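Local coordinates for FAD-binding oxidoreductase (Gulosibacter chungangensis, PDB 7PBG), which oxidises 4-ethylphenol, dehydrogenating the alkylphenol toward 4-vinylphenol with the help of a covalently bound FAD cofactor, at residues P256-T261 with P276-V281; P400-S405 with A410-D415. All coordinates share one frame; numbering follows the deposited sequence.

How the contacts relate
Both contacts lay a helix on the same eight-stranded antiparallel sheet, and they follow one another in series along the chain, neither nested nor crossed. Contact 1 comes first: helix 255-266 runs out into a connection that returns as strand 277-280, and the contact closes that loop. Much later, strand 393-402 turns at S405 straight into helix 406-422, and contact 2 closes this shorter turn. Their centres lie about 11 Å apart. The two helices touch where P256 CG meets A410 CB at 3.6 Å, and N280 ND2 with Y413 OH, 3.3 Å, probably adds a hydrogen bond between the second segments of the two contacts.

Contact 1 of 2, residues P256-T261 with P276-V281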
ATOM      1  N   PRO A 256       8.371  25.615 -14.742  1.00 18.33           N
ATOM      2  CA  PRO A 256       6.955  25.635 -14.403  1.00 18.58           C
ATOM      3  C   PRO A 256       6.053  25.031 -15.482  1.00 19.27           C
ATOM      4  O   PRO A 256       5.227  24.163 -15.179  1.00 19.72           O
ATOM      5  CB  PRO A 256       6.637  27.121 -14.182  1.00 19.47           C
ATOM      6  CG  PRO A 256       7.939  27.694 -13.782  1.00 22.55           C
ATOM      7  CD  PRO A 256       8.997  26.945 -14.590  1.00 19.41           C
ATOM      8  N   ALA A 257       6.231  25.428 -16.737  1.00 16.47           N
ATOM      9  CA  ALA A 257       5.393  24.865 -17.795  1.00 17.76           C
ATOM     10  C   ALA A 257       5.625  23.354 -17.940  1.00 16.14           C
ATOM     11  O   ALA A 257       4.670  22.620 -18.357  1.00 17.93           O
ATOM     12  CB  ALA A 257       5.631  25.568 -19.087  1.00 17.14           C
ATOM     13  N   ILE A 258       6.869  22.916 -17.785  1.00 18.96           N
ATOM     14  CA  ILE A 258       7.151  21.474 -17.887  1.00 17.89           C
ATOM     15  C   ILE A 258       6.310  20.731 -16.844  1.00 17.14           C
ATOM     16  O   ILE A 258       5.662  19.761 -17.178  1.00 18.43           O
ATOM     17  CB  ILE A 258       8.624  21.148 -17.728  1.00 18.68           C
ATOM     18  CG1 ILE A 258       9.475  21.789 -18.835  1.00 17.29           C
ATOM     19  CG2 ILE A 258       8.777  19.640 -17.594  1.00 19.81           C
ATOM     20  CD1 ILE A 258      10.985  21.786 -18.536  1.00 17.92           C
ATOM     21  N   MET A 259       6.319  21.195 -15.589  1.00 16.50           N
ATOM     22  CA  MET A 259       5.663  20.449 -14.518  1.00 19.11           C
ATOM     23  C   MET A 259       4.138  20.533 -14.740  1.00 20.14           C
ATOM     24  O   MET A 259       3.470  19.520 -14.572  1.00 20.05           O
ATOM     25  CB  MET A 259       6.052  20.989 -13.135  1.00 19.41           C
ATOM     26  CG  MET A 259       7.514  20.938 -12.819  1.00 19.09           C
ATOM     27  SD  MET A 259       8.378  19.398 -13.199  1.00 23.15           S
ATOM     28  CE  MET A 259       7.489  18.311 -12.088  1.00 23.54           C
ATOM     29  N   GLU A 260       3.609  21.701 -15.150  1.00 19.27           N
ATOM     30  CA  GLU A 260       2.161  21.880 -15.296  1.00 20.41           C
ATOM     31  C   GLU A 260       1.693  21.109 -16.533  1.00 20.82           C
ATOM     32  O   GLU A 260       0.537  20.712 -16.537  1.00 21.04           O
ATOM     33  CB  GLU A 260       1.798  23.349 -15.338  1.00 20.95           C
ATOM     34  CG  GLU A 260       2.002  24.022 -14.006  1.00 22.21           C
ATOM     35  CD  GLU A 260       1.012  23.678 -12.904  1.00 25.16           C
ATOM     36  OE1 GLU A 260      -0.046  23.091 -13.203  1.00 27.45           O
ATOM     37  OE2 GLU A 260       1.272  24.054 -11.752  1.00 26.18           O
ATOM     38  N   THR A 261       2.558  20.860 -17.523  1.00 19.70           N
ATOM     39  CA  THR A 261       2.188  20.030 -18.691  1.00 19.32           C
ATOM     40  C   THR A 261       2.158  18.544 -18.298  1.00 18.62           C
ATOM     41  O   THR A 261       1.259  17.785 -18.749  1.00 20.12           O
ATOM     42  CB  THR A 261       3.120  20.248 -19.886  1.00 19.87           C
ATOM     43  OG1 THR A 261       3.054  21.639 -20.204  1.00 16.47           O
ATOM     44  CG2 THR A 261       2.750  19.434 -21.107  1.00 21.19           C
ATOM     45  N   PRO A 276       7.577  10.351 -15.485  1.00 21.01           N
ATOM     46  CA  PRO A 276       8.813  10.780 -16.094  1.00 19.75           C
ATOM     47  C   PRO A 276       9.686  11.533 -15.091  1.00 23.53           C
ATOM     48  O   PRO A 276       9.186  11.968 -14.067  1.00 24.76           O
ATOM     49  CB  PRO A 276       8.357  11.614 -17.301  1.00 19.41           C
ATOM     50  CG  PRO A 276       7.014  12.167 -16.863  1.00 21.08           C
ATOM     51  CD  PRO A 276       6.404  11.110 -15.975  1.00 20.43           C
ATOM     52  N   ILE A 277      10.959  11.655 -15.414  1.00 19.36           N
ATOM     53  CA  ILE A 277      11.902  12.496 -14.635  1.00 19.57           C
ATOM     54  C   ILE A 277      12.096  13.822 -15.376  1.00 18.80           C
ATOM     55  O   ILE A 277      12.022  13.882 -16.600  1.00 17.00           O
ATOM     56  CB  ILE A 277      13.228  11.758 -14.370  1.00 19.84           C
ATOM     57  CG1 ILE A 277      13.948  11.379 -15.653  1.00 20.93           C
ATOM     58  CG2 ILE A 277      12.973  10.525 -13.507  1.00 20.11           C
ATOM     59  CD1 ILE A 277      15.373  10.857 -15.454  1.00 23.10           C
ATOM     60  N   VAL A 278      12.432  14.835 -14.624  1.00 17.18           N
ATOM     61  CA  VAL A 278      12.739  16.173 -15.186  1.00 16.79           C
ATOM     62  C   VAL A 278      14.060  16.574 -14.564  1.00 19.89           C
ATOM     63  O   VAL A 278      14.059  16.891 -13.340  1.00 21.64           O
ATOM     64  CB  VAL A 278      11.639  17.213 -14.904  1.00 19.38           C
ATOM     65  CG1 VAL A 278      11.947  18.485 -15.679  1.00 20.84           C
ATOM     66  CG2 VAL A 278      10.249  16.686 -15.237  1.00 20.90           C
ATOM     67  N   ARG A 279      15.164  16.430 -15.292  1.00 18.65           N
ATOM     68  CA  ARG A 279      16.463  16.766 -14.659  1.00 20.21           C
ATOM     69  C   ARG A 279      17.046  18.029 -15.260  1.00 17.56           C
ATOM     70  O   ARG A 279      16.796  18.379 -16.438  1.00 17.88           O
ATOM     71  CB  ARG A 279      17.464  15.622 -14.728  1.00 24.25           C
ATOM     72  CG  ARG A 279      17.669  15.010 -16.078  1.00 29.47           C
ATOM     73  CD  ARG A 279      18.790  13.984 -15.893  1.00 32.13           C
ATOM     74  NE  ARG A 279      18.692  12.979 -14.832  1.00 28.93           N
ATOM     75  CZ  ARG A 279      19.565  11.957 -14.705  1.00 34.03           C
ATOM     76  NH1 ARG A 279      20.608  11.850 -15.525  1.00 29.00           N
ATOM     77  NH2 ARG A 279      19.422  11.069 -13.734  1.00 33.42           N
ATOM     78  N   ASN A 280      17.900  18.655 -14.469  1.00 19.13           N
ATOM     79  CA  ASN A 280      18.649  19.827 -14.961  1.00 18.81           C
ATOM     80  C   ASN A 280      19.860  19.361 -15.765  1.00 19.32           C
ATOM     81  O   ASN A 280      20.287  18.199 -15.657  1.00 18.98           O
ATOM     82  CB  ASN A 280      18.985  20.798 -13.852  1.00 18.76           C
ATOM     83  CG  ASN A 280      20.006  20.345 -12.837  1.00 20.39           C
ATOM     84  OD1 ASN A 280      20.311  19.163 -12.698  1.00 19.76           O
ATOM     85  ND2 ASN A 280      20.500  21.309 -12.085  1.00 21.48           N
ATOM     86  N   VAL A 281      20.432  20.297 -16.521  1.00 19.09           N
ATOM     87  CA  VAL A 281      21.585  19.956 -17.408  1.00 18.93           C
ATOM     88  C   VAL A 281      22.747  19.452 -16.559  1.00 18.05           C
ATOM     89  O   VAL A 281      23.475  18.486 -16.990  1.00 18.70           O
ATOM     90  CB  VAL A 281      21.979  21.124 -18.324  1.00 19.88           C
ATOM     91  CG1 VAL A 281      22.470  22.338 -17.590  1.00 21.64           C
ATOM     92  CG2 VAL A 281      23.018  20.652 -19.332  1.00 21.37           C
TER
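Helix 255-266 lies over strand 277-280 with the CA atoms of I258 and V278 8.2 Å apart, the second half of a beta-alpha-beta crossover in which the helix links the parallel strands 241-249 and 277-280 of the eight-stranded sheet, with strand 318-326 between them. V278 is the strand's contribution to the interface, and its two methyls meet two successive helix residues. V278 CG1, anti to the backbone N (chi1 -172°), reaches I258 CG2 at 3.9 Å; I258 CG2 is also 4.1 Å from V278 CG2, and so sits against both branches of the valine. M259 arrives differently: its CB does not point at the strand, but the bend at chi2 (-46°) turns SD to the valine, and a second bend at chi3 turns CE off it. The interface is apolar and buried, and it continues over the neighbouring strands, with I258 touching W318 and V320 of strand 318-326, and M259 touching F431 and I433 of strand 426-433. V278 thus fills the middle of a three-strand surface beneath the helix. At the helix edge turned from the strand, T261 OG1 donates to A257 O at 2.6 Å, on the face of the carbonyl opposite T261 N, the helix's own donor. Across the interface, the methionine sulfur, M259 SD, rests 3.9 Å from V278 CG2.

Contact 2 of 2, residues P400-S405 with A410-D415; sequences PVSAPS and AKQYED
The turn from strand 393-402 carries the chain back over the sheet it has just left, now as helix 406-422, and a water joins strand and helix through P400, S402 and Q412. Q412 is the helix residue that spans the interface. Its CG stands anti to the carbonyl carbon (chi1 -78°) and the chain runs extended beyond it, carrying the terminal amide to the strand. The amide meets the strand with both of its ends. Q412 OE1 lies 3.5 Å from P400 CG, a van der Waals approach to the proline ring, while its hydrogen bond comes from elsewhere, with H440 ND1 on the adjoining strand 438-447. Q412 NE2 is 4.0 Å from S402 OG, too far for a direct bond, and the water bridges that separation: it accepts from Q412 NE2 at 2.9 Å, donates to P400 O at 3.0 Å and bonds to S402 OG at 2.7 Å. Three bonds therefore hold the water, and with H440 at the other end of the amide they probably fix which way round the Q412 amide group sits. On the strand, the water takes one backbone and one side-chain partner from two residues separated by V401, whose CB points away from the helix and whose side chain packs on M196 of the second subunit. Where the chain leaves the strand, S405 is the N-cap of helix 406-422, its OG bonded to D408 N. The side chain of P400 is about 14 Å from the bound FAD. The water-bridged contact forms the first half of a beta-alpha-beta crossover, 393-402, 406-422 and 426-433, which skips over strand 438-447 in the eight-stranded antiparallel sheet.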
ATOM      1  N   PRO A 400      12.487  16.685  -0.722  1.00 19.98           N
ATOM      2  CA  PRO A 400      11.150  16.920  -0.213  1.00 18.89           C
ATOM      3  C   PRO A 400      10.030  16.590  -1.195  1.00 20.45           C
ATOM      4  O   PRO A 400      10.168  16.721  -2.394  1.00 20.49           O
ATOM      5  CB  PRO A 400      11.121  18.410   0.072  1.00 20.56           C
ATOM      6  CG  PRO A 400      12.102  18.997  -0.917  1.00 21.02           C
ATOM      7  CD  PRO A 400      13.200  17.935  -1.029  1.00 20.65           C
ATOM      8  N   VAL A 401       8.862  16.367  -0.604  1.00 19.37           N
ATOM      9  CA  VAL A 401       7.642  16.041  -1.357  1.00 19.14           C
ATOM     10  C   VAL A 401       6.668  17.200  -1.133  1.00 17.47           C
ATOM     11  O   VAL A 401       6.630  17.768  -0.043  1.00 20.41           O
ATOM     12  CB  VAL A 401       7.058  14.681  -0.947  1.00 19.27           C
ATOM     13  CG1 VAL A 401       6.720  14.572   0.524  1.00 24.64           C
ATOM     14  CG2 VAL A 401       5.884  14.291  -1.836  1.00 20.38           C
ATOM     15  N   SER A 402       5.904  17.526  -2.162  1.00 19.18           N
ATOM     16  CA  SER A 402       4.964  18.668  -2.111  1.00 22.10           C
ATOM     17  C   SER A 402       3.802  18.455  -3.089  1.00 22.64           C
ATOM     18  O   SER A 402       3.802  17.459  -3.779  1.00 24.31           O
ATOM     19  CB  SER A 402       5.706  19.914  -2.419  1.00 20.91           C
ATOM     20  OG  SER A 402       6.226  19.837  -3.725  1.00 21.02           O
ATOM     21  N   ALA A 403       2.861  19.395  -3.172  1.00 21.56           N
ATOM     22  CA  ALA A 403       1.825  19.330  -4.227  1.00 22.42           C
ATOM     23  C   ALA A 403       2.393  19.778  -5.570  1.00 23.69           C
ATOM     24  O   ALA A 403       3.185  20.730  -5.680  1.00 23.80           O
ATOM     25  CB  ALA A 403       0.615  20.143  -3.804  1.00 21.65           C
ATOM     26  N   PRO A 404       1.981  19.119  -6.677  1.00 22.42           N
ATOM     27  CA  PRO A 404       2.390  19.556  -8.000  1.00 22.89           C
ATOM     28  C   PRO A 404       2.013  21.002  -8.295  1.00 26.95           C
ATOM     29  O   PRO A 404       0.843  21.448  -8.107  1.00 25.47           O
ATOM     30  CB  PRO A 404       1.667  18.603  -8.928  1.00 22.10           C
ATOM     31  CG  PRO A 404       1.575  17.342  -8.103  1.00 22.11           C
ATOM     32  CD  PRO A 404       1.215  17.867  -6.729  1.00 22.27           C
ATOM     33  N   SER A 405       3.017  21.713  -8.779  1.00 28.14           N
ATOM     34  CA  SER A 405       2.948  23.171  -8.970  1.00 26.65           C
ATOM     35  C   SER A 405       4.181  23.586  -9.739  1.00 23.22           C
ATOM     36  O   SER A 405       5.276  23.411  -9.209  1.00 23.10           O
ATOM     37  CB  SER A 405       2.862  23.927  -7.670  1.00 26.31           C
ATOM     38  OG  SER A 405       3.103  25.320  -7.908  1.00 23.47           O
ATOM     39  N   ALA A 410       9.722  25.862  -9.529  1.00 23.00           N
ATOM     40  CA  ALA A 410      10.713  26.881  -9.947  1.00 24.23           C
ATOM     41  C   ALA A 410      11.249  27.612  -8.728  1.00 24.95           C
ATOM     42  O   ALA A 410      12.425  27.913  -8.715  1.00 24.18           O
ATOM     43  CB  ALA A 410      10.118  27.825 -10.952  1.00 23.35           C
ATOM     44  N   LYS A 411      10.417  27.879  -7.731  1.00 22.97           N
ATOM     45  CA  LYS A 411      10.896  28.605  -6.532  1.00 25.17           C
ATOM     46  C   LYS A 411      11.846  27.696  -5.769  1.00 24.68           C
ATOM     47  O   LYS A 411      12.922  28.183  -5.340  1.00 23.59           O
ATOM     48  CB  LYS A 411       9.775  29.105  -5.614  1.00 26.03           C
ATOM     49  N   GLN A 412      11.488  26.429  -5.572  1.00 25.79           N
ATOM     50  CA  GLN A 412      12.389  25.446  -4.945  1.00 26.83           C
ATOM     51  C   GLN A 412      13.711  25.402  -5.703  1.00 24.29           C
ATOM     52  O   GLN A 412      14.769  25.453  -5.057  1.00 23.13           O
ATOM     53  CB  GLN A 412      11.778  24.056  -4.949  1.00 24.59           C
ATOM     54  CG  GLN A 412      10.745  23.889  -3.870  1.00 26.11           C
ATOM     55  CD  GLN A 412      10.686  22.439  -3.466  1.00 27.70           C
ATOM     56  OE1 GLN A 412      11.561  21.940  -2.740  1.00 30.22           O
ATOM     57  NE2 GLN A 412       9.671  21.764  -3.960  1.00 28.02           N
ATOM     58  N   TYR A 413      13.673  25.314  -7.030  1.00 22.72           N
ATOM     59  CA  TYR A 413      14.911  25.302  -7.844  1.00 23.58           C
ATOM     60  C   TYR A 413      15.749  26.550  -7.565  1.00 23.87           C
ATOM     61  O   TYR A 413      16.947  26.413  -7.268  1.00 24.35           O
ATOM     62  CB  TYR A 413      14.629  25.251  -9.345  1.00 23.36           C
ATOM     63  CG  TYR A 413      15.858  25.086 -10.203  1.00 24.00           C
ATOM     64  CD1 TYR A 413      16.628  23.955 -10.080  1.00 24.91           C
ATOM     65  CD2 TYR A 413      16.275  26.037 -11.129  1.00 27.30           C
ATOM     66  CE1 TYR A 413      17.748  23.717 -10.868  1.00 27.73           C
ATOM     67  CE2 TYR A 413      17.415  25.818 -11.915  1.00 26.66           C
ATOM     68  CZ  TYR A 413      18.138  24.637 -11.814  1.00 32.55           C
ATOM     69  OH  TYR A 413      19.245  24.310 -12.596  1.00 33.03           O
ATOM     70  N   GLU A 414      15.158  27.738  -7.724  1.00 24.49           N
ATOM     71  CA  GLU A 414      15.891  29.030  -7.560  1.00 26.34           C
ATOM     72  C   GLU A 414      16.450  29.118  -6.140  1.00 24.66           C
ATOM     73  O   GLU A 414      17.600  29.469  -5.990  1.00 24.98           O
ATOM     74  CB  GLU A 414      15.001  30.230  -7.907  1.00 30.43           C
ATOM     75  CG  GLU A 414      14.785  30.356  -9.413  1.00 37.04           C
ATOM     76  CD  GLU A 414      16.059  30.506 -10.246  1.00 42.29           C
ATOM     77  OE1 GLU A 414      16.077  30.040 -11.432  1.00 39.39           O
ATOM     78  OE2 GLU A 414      17.041  31.094  -9.719  1.00 45.44           O
ATOM     79  N   ASP A 415      15.655  28.802  -5.134  1.00 23.08           N
ATOM     80  CA  ASP A 415      16.109  28.859  -3.726  1.00 24.11           C
ATOM     81  C   ASP A 415      17.271  27.880  -3.528  1.00 26.30           C
ATOM     82  O   ASP A 415      18.205  28.210  -2.775  1.00 24.96           O
ATOM     83  CB  ASP A 415      14.983  28.519  -2.751  1.00 25.01           C
ATOM     84  CG  ASP A 415      13.927  29.620  -2.598  1.00 29.42           C
ATOM     85  OD1 ASP A 415      14.151  30.725  -3.083  1.00 28.95           O
ATOM     86  OD2 ASP A 415      12.892  29.346  -1.986  1.00 29.89           O
TER
HETATM   87  O   HOH W   1       8.765  19.078  -3.501  1.00 24.49           O